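Local coordinates for foldase protein PrsA (Bacillus subtilis, PDB 4WO7) that helps secreted proteins fold outside the cell after translocation and has peptidyl-prolyl cis-trans isomerase activity that is not essential for its function in vivo, at residues D106-K110 with Y212-K216; T94-K99 with L228-V234. All blocks are in the same frame, centred on the assembly; numbering follows the deposited sequence.

In the fold
Both contacts join the chain just before the prolyl isomerase sheet to the chain that follows it. Contact 2 ties helix 81-101 to the turn between helices 216-228 and 231-244; contact 1, nested inside the loop that contact 2 closes, brings helix 106-113 against the end of the loop after strand 200-207. Helices 81-101 and 106-113 are consecutive, and helix 216-228 runs from contact 1 to contact 2, so the two sites lie at its opposite ends, with centres 21 Å apart and nearest atoms about 10 Å apart. The parvulin-type PPIase domain is thus an insertion, whose entry and exit are held together by helices 81-101 and 106-113 before the sheet and helices 216-228 and 231-244 after it.

Contact 1: D106-K110 with Y212-K216; sequences DADIK and YDDMK
Tyr212, Lys216 and Ile109 carry most of this contact, in which the first turn of helix 106-113 meets a loop that turns into helix 216-228, closing the inserted parvulin-type domain where the chain enters and leaves it. Residues 106-110 are helical, with Lys110 N bonded to Asp106 O at 2.9 Å. The partner starts extended at Tyr212 (phi/psi -77/165), reverses at Asp213 in a gamma turn (phi/psi 77/-45; weak Asp214 N to Tyr212 O bond, 2.8 Å), and is helical by Lys216. CA atoms approach to 7.0 Å between Ile109 and Lys216, and 7.5 Å between Lys110 and Tyr212.

Tyr212, chi1 t, directs its ring at the helix: CE2 lies 3.5 Å from Lys110 CA and 3.7 Å from Ile109 CG2, while Lys110 CG covers one face. Ile109 is the buried apolar residue here, its CG2 also 3.8 Å from Lys216 O. Lys216 stretches its chain through three t angles before a p turn at chi4, so that NZ reaches Asp106 OD2 at 2.9 Å, a salt bridge whose hydrogen bond is weak, and donates to Tyr212 OH at 3.0 Å. One ammonium group therefore links the N-terminal turn of the helix to the tyrosine.

Trp113 meets the Tyr212 ring edge-to-face. Ile109 continues onto Leu219 and Lys220, and Asp108 forms a salt bridge with Lys227, so helix 106-113 is fastened along helix 216-228, which follows strand 200-207.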
ATOM      1  N   ASP A 106     -18.999  19.318 -19.822  1.00118.33           N
ATOM      2  CA  ASP A 106     -19.107  20.645 -19.226  1.00119.29           C
ATOM      3  C   ASP A 106     -19.616  20.549 -17.800  1.00116.66           C
ATOM      4  O   ASP A 106     -19.412  21.462 -16.997  1.00121.58           O
ATOM      5  CB  ASP A 106     -20.014  21.558 -20.049  1.00124.97           C
ATOM      6  CG  ASP A 106     -19.423  21.877 -21.391  1.00130.69           C
ATOM      7  OD1 ASP A 106     -18.409  21.230 -21.713  1.00133.67           O
ATOM      8  OD2 ASP A 106     -19.889  22.829 -22.059  1.00132.40           O
ATOM      9  N   ALA A 107     -20.285  19.444 -17.485  1.00109.86           N
ATOM     10  CA  ALA A 107     -20.696  19.195 -16.118  1.00113.18           C
ATOM     11  C   ALA A 107     -19.451  19.044 -15.266  1.00111.16           C
ATOM     12  O   ALA A 107     -19.380  19.575 -14.164  1.00113.20           O
ATOM     13  CB  ALA A 107     -21.563  17.946 -16.023  1.00115.08           C
ATOM     14  N   ASP A 108     -18.456  18.340 -15.795  1.00122.38           N
ATOM     15  CA  ASP A 108     -17.189  18.173 -15.094  1.00121.67           C
ATOM     16  C   ASP A 108     -16.471  19.517 -14.914  1.00106.21           C
ATOM     17  O   ASP A 108     -15.794  19.729 -13.908  1.00102.20           O
ATOM     18  CB  ASP A 108     -16.287  17.186 -15.836  1.00118.87           C
ATOM     19  CG  ASP A 108     -16.886  15.790 -15.915  1.00128.98           C
ATOM     20  OD1 ASP A 108     -17.719  15.450 -15.048  1.00138.15           O
ATOM     21  OD2 ASP A 108     -16.531  15.035 -16.847  1.00125.31           O
ATOM     22  N   ILE A 109     -16.606  20.418 -15.888  1.00104.52           N
ATOM     23  CA  ILE A 109     -15.898  21.697 -15.824  1.00107.01           C
ATOM     24  C   ILE A 109     -16.572  22.658 -14.859  1.00113.41           C
ATOM     25  O   ILE A 109     -15.903  23.311 -14.056  1.00114.32           O
ATOM     26  CB  ILE A 109     -15.831  22.412 -17.194  1.00106.19           C
ATOM     27  CG1 ILE A 109     -15.251  21.506 -18.275  1.00103.49           C
ATOM     28  CG2 ILE A 109     -15.004  23.697 -17.083  1.00102.19           C
ATOM     29  CD1 ILE A 109     -15.485  22.034 -19.677  1.00101.40           C
ATOM     30  N   LYS A 110     -17.896  22.742 -14.935  1.00118.34           N
ATOM     31  CA  LYS A 110     -18.638  23.634 -14.056  1.00117.45           C
ATOM     32  C   LYS A 110     -18.542  23.080 -12.646  1.00120.90           C
ATOM     33  O   LYS A 110     -18.515  23.827 -11.672  1.00118.25           O
ATOM     34  CB  LYS A 110     -20.098  23.774 -14.494  1.00123.82           C
ATOM     35  CG  LYS A 110     -20.772  25.038 -13.953  1.00137.35           C
ATOM     36  CD  LYS A 110     -22.147  25.266 -14.567  1.00152.86           C
ATOM     37  CE  LYS A 110     -23.261  24.733 -13.679  1.00161.36           C
ATOM     38  NZ  LYS A 110     -23.588  25.656 -12.552  1.00167.96           N
ATOM     39  N   TYR A 212     -16.578  31.861 -14.680  1.00113.28           N
ATOM     40  CA  TYR A 212     -16.744  30.727 -15.596  1.00117.72           C
ATOM     41  C   TYR A 212     -16.963  31.336 -16.979  1.00133.69           C
ATOM     42  O   TYR A 212     -17.256  32.527 -17.073  1.00146.02           O
ATOM     43  CB  TYR A 212     -17.921  29.835 -15.173  1.00111.06           C
ATOM     44  CG  TYR A 212     -18.092  28.543 -15.953  1.00108.63           C
ATOM     45  CD1 TYR A 212     -18.857  28.485 -17.113  1.00106.45           C
ATOM     46  CD2 TYR A 212     -17.504  27.366 -15.498  1.00107.45           C
ATOM     47  CE1 TYR A 212     -19.012  27.291 -17.807  1.00106.62           C
ATOM     48  CE2 TYR A 212     -17.652  26.178 -16.177  1.00101.85           C
ATOM     49  CZ  TYR A 212     -18.406  26.142 -17.329  1.00105.43           C
ATOM     50  OH  TYR A 212     -18.549  24.947 -17.996  1.00109.62           O
ATOM     51  N   ASP A 213     -16.833  30.537 -18.035  1.00139.01           N
ATOM     52  CA  ASP A 213     -16.968  31.006 -19.421  1.00140.13           C
ATOM     53  C   ASP A 213     -15.698  31.757 -19.843  1.00136.15           C
ATOM     54  O   ASP A 213     -15.182  31.552 -20.942  1.00132.54           O
ATOM     55  CB  ASP A 213     -18.206  31.901 -19.590  1.00151.87           C
ATOM     56  CG  ASP A 213     -18.877  31.734 -20.943  1.00159.35           C
ATOM     57  OD1 ASP A 213     -18.195  31.330 -21.909  1.00160.23           O
ATOM     58  OD2 ASP A 213     -20.092  32.012 -21.043  1.00165.19           O
ATOM     59  N   ASP A 214     -15.208  32.631 -18.970  1.00127.13           N
ATOM     60  CA  ASP A 214     -13.916  33.281 -19.166  1.00123.20           C
ATOM     61  C   ASP A 214     -12.826  32.249 -18.916  1.00116.49           C
ATOM     62  O   ASP A 214     -11.830  32.161 -19.636  1.00119.08           O
ATOM     63  CB  ASP A 214     -13.738  34.465 -18.212  1.00122.73           C
ATOM     64  CG  ASP A 214     -13.964  35.802 -18.883  1.00128.62           C
ATOM     65  OD1 ASP A 214     -14.858  35.901 -19.750  1.00132.75           O
ATOM     66  OD2 ASP A 214     -13.241  36.759 -18.536  1.00131.25           O
HETATM   67  N   MSE A 215     -13.062  31.463 -17.874  1.00114.98           N
HETATM   68  CA  MSE A 215     -12.084  30.551 -17.302  1.00105.19           C
HETATM   69  C   MSE A 215     -12.260  29.123 -17.792  1.00105.98           C
HETATM   70  O   MSE A 215     -11.473  28.235 -17.464  1.00 99.80           O
HETATM   71  CB  MSE A 215     -12.222  30.586 -15.796  1.00107.92           C
HETATM   72  CG  MSE A 215     -11.114  29.983 -15.018  1.00109.59           C
HETATM   73 SE   MSE A 215     -11.472  30.591 -13.236  0.92110.62          SE
HETATM   74  CE  MSE A 215     -10.026  29.724 -12.279  1.00 88.20           C
ATOM     75  N   LYS A 216     -13.313  28.919 -18.572  1.00111.09           N
ATOM     76  CA  LYS A 216     -13.750  27.596 -18.991  1.00112.27           C
ATOM     77  C   LYS A 216     -12.641  26.724 -19.571  1.00110.83           C
ATOM     78  O   LYS A 216     -12.427  25.603 -19.111  1.00107.99           O
ATOM     79  CB  LYS A 216     -14.863  27.747 -20.023  1.00115.67           C
ATOM     80  CG  LYS A 216     -15.583  26.466 -20.379  1.00114.03           C
ATOM     81  CD  LYS A 216     -16.592  26.737 -21.472  1.00120.00           C
ATOM     82  CE  LYS A 216     -17.241  25.462 -21.967  1.00123.51           C
ATOM     83  NZ  LYS A 216     -18.196  24.917 -20.965  1.00131.86           N
TER

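Contact 2: T94-K99 with L228-V234; sequences TQKAAK and LNDNAAV
The backbone of 94-99 is regular helix, with Ala98 N bonded to Thr94 O and Lys99 N to Gln95 O, both at 3.0 Å. Facing it, within the helical core of the foldase, is a tight turn joining two consecutive helices: the chain passes from helix 216-228 through Asn229, is extended at Asp230 (phi/psi -105/109), and enters helix 231-244. Asp230 is the N-cap, its OD1 accepting a weak bond from Ala232 N at 3.5 Å. The closest CA atoms are those of Ala98 and Val234, 5.3 Å apart, a separation that the small alanine permits.

Leu228 (chi1 m, chi2 t) loses the most surface: CD2 rests 3.7 Å from Ala98 CB, and CD1 3.8 Å from Lys99 CE. Val234, chi1 t, puts CG1 3.5 Å from Thr94 O and 4.3 Å from Ala98 CB. Thr94 OG1 itself bonds back to Glu91 O within its own helix. Leu46 of helix 21-49 and Val238 touch both Thr94 and Ala97, extending this packing through the same helical core. Gln95 folds with chi1 and chi2 both m, and its NE2 donates to Leu228 O at 3.2 Å, with an N-H...O angle of 155°.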
ATOM      1  N   THR A  94      -0.169   4.487 -22.393  1.00 71.58           N
ATOM      2  CA  THR A  94      -1.433   4.471 -21.660  1.00 73.91           C
ATOM      3  C   THR A  94      -1.956   5.900 -21.502  1.00 78.75           C
ATOM      4  O   THR A  94      -3.162   6.131 -21.384  1.00 85.72           O
ATOM      5  CB  THR A  94      -1.284   3.811 -20.270  1.00 71.25           C
ATOM      6  OG1 THR A  94      -0.233   4.460 -19.543  1.00 68.56           O
ATOM      7  CG2 THR A  94      -0.950   2.325 -20.410  1.00 63.00           C
ATOM      8  N   GLN A  95      -1.034   6.856 -21.507  1.00 69.16           N
ATOM      9  CA  GLN A  95      -1.395   8.265 -21.419  1.00 70.10           C
ATOM     10  C   GLN A  95      -2.048   8.720 -22.720  1.00 73.40           C
ATOM     11  O   GLN A  95      -3.061   9.425 -22.717  1.00 75.82           O
ATOM     12  CB  GLN A  95      -0.157   9.111 -21.123  1.00 70.89           C
ATOM     13  CG  GLN A  95       0.244   9.105 -19.668  1.00 75.46           C
ATOM     14  CD  GLN A  95      -0.690   9.929 -18.812  1.00 77.57           C
ATOM     15  OE1 GLN A  95      -0.864  11.130 -19.034  1.00 86.64           O
ATOM     16  NE2 GLN A  95      -1.332   9.279 -17.853  1.00 72.77           N
ATOM     17  N   LYS A  96      -1.457   8.309 -23.834  1.00 72.54           N
ATOM     18  CA  LYS A  96      -1.954   8.688 -25.147  1.00 73.75           C
ATOM     19  C   LYS A  96      -3.312   8.042 -25.381  1.00 76.46           C
ATOM     20  O   LYS A  96      -4.211   8.657 -25.957  1.00 78.46           O
ATOM     21  CB  LYS A  96      -0.958   8.307 -26.246  1.00 74.28           C
ATOM     22  CG  LYS A  96       0.202   9.288 -26.373  1.00 80.01           C
ATOM     23  CD  LYS A  96       1.029   9.031 -27.621  1.00 92.83           C
ATOM     24  CE  LYS A  96       1.881  10.238 -27.972  1.00106.19           C
ATOM     25  NZ  LYS A  96       2.662  10.006 -29.214  1.00106.85           N
ATOM     26  N   ALA A  97      -3.450   6.796 -24.935  1.00 76.20           N
ATOM     27  CA  ALA A  97      -4.712   6.080 -25.032  1.00 80.60           C
ATOM     28  C   ALA A  97      -5.792   6.806 -24.242  1.00 76.70           C
ATOM     29  O   ALA A  97      -6.916   6.950 -24.716  1.00 86.88           O
ATOM     30  CB  ALA A  97      -4.564   4.652 -24.518  1.00 77.57           C
ATOM     31  N   ALA A  98      -5.445   7.263 -23.042  1.00 69.29           N
ATOM     32  CA  ALA A  98      -6.391   7.973 -22.185  1.00 73.01           C
ATOM     33  C   ALA A  98      -6.831   9.324 -22.756  1.00 77.50           C
ATOM     34  O   ALA A  98      -7.995   9.702 -22.656  1.00 79.70           O
ATOM     35  CB  ALA A  98      -5.778   8.181 -20.814  1.00 74.09           C
ATOM     36  N   LYS A  99      -5.893  10.052 -23.346  1.00 81.19           N
ATOM     37  CA  LYS A  99      -6.214  11.343 -23.942  1.00 80.62           C
ATOM     38  C   LYS A  99      -7.221  11.189 -25.080  1.00 92.20           C
ATOM     39  O   LYS A  99      -8.140  11.995 -25.214  1.00 92.05           O
ATOM     40  CB  LYS A  99      -4.945  12.044 -24.422  1.00 81.45           C
ATOM     41  CG  LYS A  99      -4.209  12.779 -23.309  1.00 88.35           C
ATOM     42  CD  LYS A  99      -2.800  13.172 -23.718  1.00 96.67           C
ATOM     43  CE  LYS A  99      -2.064  13.836 -22.563  1.00106.29           C
ATOM     44  NZ  LYS A  99      -0.673  14.203 -22.931  1.00114.61           N
ATOM     45  N   LEU A 228      -5.994  12.302 -15.713  1.00 85.01           N
ATOM     46  CA  LEU A 228      -4.827  11.591 -16.230  1.00 78.79           C
ATOM     47  C   LEU A 228      -3.909  11.072 -15.121  1.00 84.30           C
ATOM     48  O   LEU A 228      -3.069  10.203 -15.368  1.00 80.97           O
ATOM     49  CB  LEU A 228      -4.049  12.495 -17.192  1.00 73.58           C
ATOM     50  CG  LEU A 228      -4.731  12.637 -18.558  1.00 77.36           C
ATOM     51  CD1 LEU A 228      -4.125  13.775 -19.371  1.00 76.67           C
ATOM     52  CD2 LEU A 228      -4.642  11.329 -19.340  1.00 82.20           C
ATOM     53  N   ASN A 229      -4.059  11.607 -13.910  1.00 84.61           N
ATOM     54  CA  ASN A 229      -3.260  11.158 -12.772  1.00 89.23           C
ATOM     55  C   ASN A 229      -4.044  10.219 -11.854  1.00 99.00           C
ATOM     56  O   ASN A 229      -3.581   9.874 -10.766  1.00 97.00           O
ATOM     57  CB  ASN A 229      -2.738  12.362 -11.990  1.00 94.81           C
ATOM     58  CG  ASN A 229      -1.741  13.180 -12.793  1.00 99.59           C
ATOM     59  OD1 ASN A 229      -0.534  12.951 -12.732  1.00105.32           O
ATOM     60  ND2 ASN A 229      -2.248  14.140 -13.559  1.00101.07           N
ATOM     61  N   ASP A 230      -5.230   9.817 -12.301  1.00 96.66           N
ATOM     62  CA  ASP A 230      -6.006   8.780 -11.632  1.00110.13           C
ATOM     63  C   ASP A 230      -5.878   7.526 -12.486  1.00117.18           C
ATOM     64  O   ASP A 230      -6.431   7.453 -13.583  1.00120.53           O
ATOM     65  CB  ASP A 230      -7.471   9.189 -11.469  1.00110.31           C
ATOM     66  CG  ASP A 230      -8.336   8.057 -10.945  1.00116.41           C
ATOM     67  OD1 ASP A 230      -7.826   7.240 -10.152  1.00111.38           O
ATOM     68  OD2 ASP A 230      -9.518   7.974 -11.342  1.00112.42           O
ATOM     69  N   ASN A 231      -5.146   6.538 -11.982  1.00117.67           N
ATOM     70  CA  ASN A 231      -4.814   5.363 -12.782  1.00113.25           C
ATOM     71  C   ASN A 231      -6.040   4.519 -13.122  1.00107.11           C
ATOM     72  O   ASN A 231      -6.050   3.805 -14.125  1.00102.87           O
ATOM     73  CB  ASN A 231      -3.750   4.522 -12.068  1.00114.22           C
ATOM     74  CG  ASN A 231      -3.121   3.483 -12.981  1.00118.94           C
ATOM     75  OD1 ASN A 231      -3.163   3.614 -14.203  1.00121.39           O
ATOM     76  ND2 ASN A 231      -2.423   2.518 -12.389  1.00121.89           N
ATOM     77  N   ALA A 232      -7.074   4.606 -12.292  1.00118.83           N
ATOM     78  CA  ALA A 232      -8.321   3.905 -12.570  1.00104.22           C
ATOM     79  C   ALA A 232      -8.956   4.480 -13.834  1.00100.51           C
ATOM     80  O   ALA A 232      -9.512   3.752 -14.658  1.00103.00           O
ATOM     81  CB  ALA A 232      -9.278   4.024 -11.405  1.00102.70           C
ATOM     82  N   ALA A 233      -8.860   5.797 -13.972  1.00 95.77           N
ATOM     83  CA  ALA A 233      -9.450   6.501 -15.104  1.00 93.78           C
ATOM     84  C   ALA A 233      -8.681   6.175 -16.389  1.00 85.82           C
ATOM     85  O   ALA A 233      -9.257   6.063 -17.474  1.00 74.35           O
ATOM     86  CB  ALA A 233      -9.453   8.013 -14.852  1.00 95.17           C
ATOM     87  N   VAL A 234      -7.369   6.030 -16.254  1.00 80.80           N
ATOM     88  CA  VAL A 234      -6.519   5.660 -17.379  1.00 81.24           C
ATOM     89  C   VAL A 234      -6.859   4.247 -17.863  1.00 84.02           C
ATOM     90  O   VAL A 234      -7.125   4.037 -19.045  1.00 84.87           O
ATOM     91  CB  VAL A 234      -5.019   5.735 -17.003  1.00 79.96           C
ATOM     92  CG1 VAL A 234      -4.145   5.232 -18.155  1.00 80.40           C
ATOM     93  CG2 VAL A 234      -4.626   7.165 -16.657  1.00 81.79           C
TER